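Long-range contacts in ribosome-associated factor Y (Coxiella burnetii, PDB 3TQM), which probably silences translation by binding ribosomes paired as 100S dimers, as a short-type member of the HPF/YfiA family of hibernation factors: residues 56-61 / 84-88; 29-33 / 87-91. All blocks are in the same frame, centred on the assembly; numbering follows the deposited sequence.

From the N terminus, the chain runs through strand 2-8 and helix 14-24 before the loop 29-33 supplies the first half of interaction 2. Strands 36-44 and 47-56 follow, and the turn between 47-56 and 59-65 gives the first half of interaction 1. Both contacts wait for the end of helix 70-89: interaction 1 closes a short loop, with 22 residues between its segments, and lies within the longer loop closed by interaction 2, both ending on the same helix end. The two share Tyr88, whose ring meets Leu56 in interaction 1 and whose hydroxyl meets Glu33 in interaction 2. Together they join the helix end to the edge hairpin and to the connection entering strand 36-44.

Interaction 1 of 2, residues 56-61 / 84-88; sequences LPGSTI and QLSKY
Residues 56-61 form a type II beta turn (Leu56 to Ser59) and enter strand 59-61; 84-88 is helical. Strand and helix axes run nearly antiparallel (160°), 9.9 Å apart at closest approach, and CA atoms pair Ile61 with Gln84 (6.9 Å) and Ser59 with Tyr88 (8.5 Å). Leu56 N donates to Ser59 O (3.1 Å). Gly58 (phi/psi 97/-13) suits the turn: a CB would jam against the carbonyl of Pro57. Along the helix, Gln84 comes first: its CB and O each lie 3.6 Å from CD1 of Ile61, whose extended mt rotamer carries that methyl to the helix. Leu85 starts out sideways, but its CD2 reaches Leu56 CD2 (4.0 Å) and Ile61 CD1 (4.1 Å), branched aliphatics that pack together out of solvent. Tyr88, chi1 t, turns one ring face to Leu56: Leu56 CD1 sits 3.8 Å from the Tyr88 ring centroid, 18° off its normal, a CH-pi contact. At the ring edge Ser59 OG, in rotamer p, lies 3.6 Å from Tyr88 CD1, and Pro57 CD is 3.9 Å from Tyr88 OH, which is hydrogen-bonded to Glu33. A C-terminal helix packed on the edge hairpin of a four-stranded sheet is characteristic of the HPF/YfiA beta-alpha-beta-beta-beta-alpha fold.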
loop_
_atom_site.group_PDB
_atom_site.type_symbol
_atom_site.label_atom_id
_atom_site.label_comp_id
_atom_site.label_asym_id
_atom_site.label_seq_id
_atom_site.Cartn_x
_atom_site.Cartn_y
_atom_site.Cartn_z
ATOM N N LEU A 56 11.937 -1.894 4.796
ATOM C CA LEU A 56 12.529 -1.189 5.920
ATOM C C LEU A 56 13.929 -1.746 6.125
ATOM O O LEU A 56 14.276 -2.780 5.551
ATOM C CB LEU A 56 11.699 -1.410 7.185
ATOM C CG LEU A 56 10.234 -0.978 7.149
ATOM C CD1 LEU A 56 9.382 -1.951 7.946
ATOM C CD2 LEU A 56 10.055 0.450 7.660
ATOM N N PRO A 57 14.750 -1.061 6.934
ATOM C CA PRO A 57 16.088 -1.590 7.215
ATOM C C PRO A 57 16.012 -2.904 7.993
ATOM O O PRO A 57 15.589 -2.914 9.151
ATOM C CB PRO A 57 16.726 -0.494 8.078
ATOM C CG PRO A 57 15.957 0.751 7.745
ATOM C CD PRO A 57 14.551 0.276 7.521
ATOM N N GLY A 58 16.407 -4.001 7.353
ATOM C CA GLY A 58 16.470 -5.290 8.019
ATOM C C GLY A 58 15.274 -6.200 7.811
ATOM O O GLY A 58 15.337 -7.383 8.132
ATOM N N SER A 59 14.184 -5.659 7.278
ATOM C CA SER A 59 12.972 -6.453 7.093
ATOM C C SER A 59 12.095 -5.966 5.947
ATOM O O SER A 59 12.367 -4.936 5.336
ATOM C CB SER A 59 12.159 -6.506 8.393
ATOM O OG SER A 59 11.862 -5.200 8.864
ATOM N N THR A 60 11.041 -6.725 5.665
ATOM C CA THR A 60 10.136 -6.404 4.572
ATOM C C THR A 60 8.694 -6.693 4.973
ATOM O O THR A 60 8.397 -7.744 5.543
ATOM C CB THR A 60 10.478 -7.208 3.307
ATOM O OG1 THR A 60 11.834 -6.952 2.929
ATOM C CG2 THR A 60 9.559 -6.826 2.160
ATOM N N ILE A 61 7.800 -5.755 4.676
ATOM C CA ILE A 61 6.381 -5.931 4.965
ATOM C C ILE A 61 5.588 -6.182 3.686
ATOM O O ILE A 61 5.658 -5.397 2.741
ATOM C CB ILE A 61 5.796 -4.702 5.693
ATOM C CG1 ILE A 61 6.396 -4.569 7.097
ATOM C CG2 ILE A 61 4.281 -4.794 5.772
ATOM C CD1 ILE A 61 5.843 -3.399 7.899
ATOM N N GLN A 84 1.240 -3.495 10.652
ATOM C CA GLN A 84 2.511 -4.183 10.442
ATOM C C GLN A 84 3.710 -3.312 10.816
ATOM O O GLN A 84 4.734 -3.817 11.284
ATOM C CB GLN A 84 2.633 -4.669 8.996
ATOM C CG GLN A 84 1.685 -5.808 8.657
ATOM C CD GLN A 84 1.795 -6.962 9.636
ATOM O OE1 GLN A 84 0.791 -7.446 10.158
ATOM N NE2 GLN A 84 3.022 -7.409 9.891
ATOM N N LEU A 85 3.575 -2.006 10.607
ATOM C CA LEU A 85 4.609 -1.059 10.999
ATOM C C LEU A 85 4.697 -0.943 12.520
ATOM O O LEU A 85 5.782 -0.779 13.073
ATOM C CB LEU A 85 4.354 0.311 10.369
ATOM C CG LEU A 85 4.741 0.461 8.896
ATOM C CD1 LEU A 85 4.069 1.674 8.273
ATOM C CD2 LEU A 85 6.255 0.544 8.743
ATOM N N SER A 86 3.558 -1.034 13.195
ATOM C CA SER A 86 3.546 -0.972 14.652
ATOM C C SER A 86 4.201 -2.200 15.276
ATOM O O SER A 86 4.826 -2.103 16.329
ATOM C CB SER A 86 2.127 -0.782 15.189
ATOM O OG SER A 86 1.682 0.550 14.988
ATOM N N LYS A 87 4.050 -3.353 14.631
ATOM C CA LYS A 87 4.735 -4.564 15.080
ATOM C C LYS A 87 6.238 -4.420 14.849
ATOM O O LYS A 87 7.046 -4.763 15.713
ATOM C CB LYS A 87 4.205 -5.798 14.349
ATOM C CG LYS A 87 2.794 -6.199 14.746
ATOM C CD LYS A 87 2.356 -7.468 14.029
ATOM C CE LYS A 87 0.977 -7.914 14.497
ATOM N NZ LYS A 87 0.499 -9.123 13.763
ATOM N N TYR A 88 6.600 -3.915 13.675
ATOM C CA TYR A 88 7.987 -3.632 13.352
ATOM C C TYR A 88 8.618 -2.769 14.437
ATOM O O TYR A 88 9.683 -3.090 14.966
ATOM C CB TYR A 88 8.071 -2.924 11.997
ATOM C CG TYR A 88 9.384 -2.226 11.740
ATOM C CD1 TYR A 88 10.472 -2.920 11.227
ATOM C CD2 TYR A 88 9.533 -0.871 12.001
ATOM C CE1 TYR A 88 11.673 -2.285 10.989
ATOM C CE2 TYR A 88 10.731 -0.227 11.766
ATOM C CZ TYR A 88 11.797 -0.940 11.259
ATOM O OH TYR A 88 12.994 -0.305 11.023
#

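Interaction 2 of 2, residues 29-33 / 87-91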
loop_
_atom_site.group_PDB
_atom_site.type_symbol
_atom_site.label_atom_id
_atom_site.label_comp_id
_atom_site.label_asym_id
_atom_site.label_seq_id
_atom_site.Cartn_x
_atom_site.Cartn_y
_atom_site.Cartn_z
ATOM N N PRO A 29 3.499 4.070 12.352
ATOM C CA PRO A 29 4.779 4.713 12.675
ATOM C C PRO A 29 5.926 4.314 11.747
ATOM O O PRO A 29 5.750 3.482 10.856
ATOM C CB PRO A 29 5.062 4.203 14.086
ATOM C CG PRO A 29 4.458 2.839 14.101
ATOM C CD PRO A 29 3.229 2.916 13.229
ATOM N N CYS A 30 7.085 4.930 11.961
ATOM C CA CYS A 30 8.320 4.544 11.286
ATOM C C CYS A 30 8.305 4.745 9.767
ATOM O O CYS A 30 9.007 4.045 9.038
ATOM C CB CYS A 30 8.678 3.093 11.629
ATOM S SG CYS A 30 8.946 2.789 13.396
ATOM N N ARG A 31 7.519 5.707 9.297
ATOM C CA ARG A 31 7.427 5.969 7.867
ATOM C C ARG A 31 8.768 6.388 7.275
ATOM O O ARG A 31 9.108 6.012 6.156
ATOM C CB ARG A 31 6.383 7.046 7.578
ATOM C CG ARG A 31 6.248 7.388 6.103
ATOM C CD ARG A 31 5.191 8.456 5.866
ATOM N NE ARG A 31 5.528 9.733 6.493
ATOM C CZ ARG A 31 4.817 10.303 7.461
ATOM N NH1 ARG A 31 3.722 9.712 7.918
ATOM N NH2 ARG A 31 5.193 11.468 7.970
ATOM N N ASP A 32 9.529 7.174 8.027
ATOM C CA ASP A 32 10.782 7.710 7.512
ATOM C C ASP A 32 11.899 6.672 7.465
ATOM O O ASP A 32 13.006 6.957 7.006
ATOM C CB ASP A 32 11.211 8.947 8.302
ATOM C CG ASP A 32 10.387 10.169 7.953
ATOM O OD1 ASP A 32 10.730 10.851 6.963
ATOM O OD2 ASP A 32 9.391 10.443 8.656
ATOM N N GLU A 33 11.600 5.464 7.931
ATOM C CA GLU A 33 12.559 4.372 7.870
ATOM C C GLU A 33 12.314 3.516 6.636
ATOM O O GLU A 33 13.097 2.620 6.320
ATOM C CB GLU A 33 12.486 3.526 9.136
ATOM C CG GLU A 33 12.738 4.328 10.397
ATOM C CD GLU A 33 12.744 3.468 11.637
ATOM O OE1 GLU A 33 13.040 2.260 11.525
ATOM O OE2 GLU A 33 12.449 4.001 12.726
ATOM N N LYS A 87 4.050 -3.353 14.631
ATOM C CA LYS A 87 4.735 -4.564 15.080
ATOM C C LYS A 87 6.238 -4.420 14.849
ATOM O O LYS A 87 7.046 -4.763 15.713
ATOM C CB LYS A 87 4.205 -5.798 14.349
ATOM C CG LYS A 87 2.794 -6.199 14.746
ATOM C CD LYS A 87 2.356 -7.468 14.029
ATOM C CE LYS A 87 0.977 -7.914 14.497
ATOM N NZ LYS A 87 0.499 -9.123 13.763
ATOM N N TYR A 88 6.600 -3.915 13.675
ATOM C CA TYR A 88 7.987 -3.632 13.352
ATOM C C TYR A 88 8.618 -2.769 14.437
ATOM O O TYR A 88 9.683 -3.090 14.966
ATOM C CB TYR A 88 8.071 -2.924 11.997
ATOM C CG TYR A 88 9.384 -2.226 11.740
ATOM C CD1 TYR A 88 10.472 -2.920 11.227
ATOM C CD2 TYR A 88 9.533 -0.871 12.001
ATOM C CE1 TYR A 88 11.673 -2.285 10.989
ATOM C CE2 TYR A 88 10.731 -0.227 11.766
ATOM C CZ TYR A 88 11.797 -0.940 11.259
ATOM O OH TYR A 88 12.994 -0.305 11.023
ATOM N N LYS A 89 7.947 -1.672 14.771
ATOM C CA LYS A 89 8.429 -0.759 15.801
ATOM C C LYS A 89 8.518 -1.453 17.160
ATOM O O LYS A 89 9.451 -1.222 17.924
ATOM C CB LYS A 89 7.519 0.467 15.890
ATOM C CG LYS A 89 7.919 1.467 16.958
ATOM C CD LYS A 89 6.920 2.608 17.026
ATOM C CE LYS A 89 7.328 3.647 18.058
ATOM N NZ LYS A 89 6.333 4.754 18.124
ATOM N N ALA A 90 7.546 -2.314 17.450
ATOM C CA ALA A 90 7.497 -3.012 18.731
ATOM C C ALA A 90 8.588 -4.072 18.875
ATOM O O ALA A 90 8.727 -4.681 19.932
ATOM C CB ALA A 90 6.126 -3.619 18.957
ATOM N N LYS A 91 9.354 -4.298 17.811
ATOM C CA LYS A 91 10.418 -5.299 17.850
ATOM C C LYS A 91 11.805 -4.666 17.990
ATOM O O LYS A 91 11.954 -3.445 17.888
ATOM C CB LYS A 91 10.366 -6.186 16.606
ATOM C CG LYS A 91 9.131 -7.072 16.536
ATOM C CD LYS A 91 8.933 -7.628 15.134
ATOM C CE LYS A 91 7.675 -8.472 15.055
ATOM N NZ LYS A 91 7.312 -8.814 13.649
#
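In the beta-alpha-beta-beta-beta-alpha fold of the HPF/YfiA family, this surface contact brings the connection between helix 14-24 and strand 36-44 against the end of helix 70-89. Pro29, preceded by a cis peptide bond, has its CA-to-CB bond toward the helix, and its CB lies 3.8 Å from Lys89 CD. The lysine is extended, with all four chi angles near 180°, so its methylenes pass over the proline. Pro29 also touches Leu85 and Ser86, one turn earlier in the helix. Cys30 has positive phi (64/28), a conformation that helps the chain turn into the 3-10 segment 31-33, where Glu33 N donates to Cys30 O (3.2 Å). The m rotamer of Cys30 sets SG against two neighbours, 3.7 Å from Lys89 CB and 3.9 Å from Tyr88 CE2. Cys30 SG lies 5.0 Å from the centroid of the Tyr88 ring and 86° off the normal, a sulfur-aromatic contact at the ring edge; a compact, polarisable thiol can touch the ring edge and the Lys89 methylene at once. Tyr88 takes the t rotamer for chi1, which carries its ring across to the loop, and Leu56 covers one face of it. Glu33, m at chi1 and t at chi2, extends to meet the phenol at the surface, where Tyr88 OH donates a short 2.6 Å hydrogen bond to Glu33 OE1.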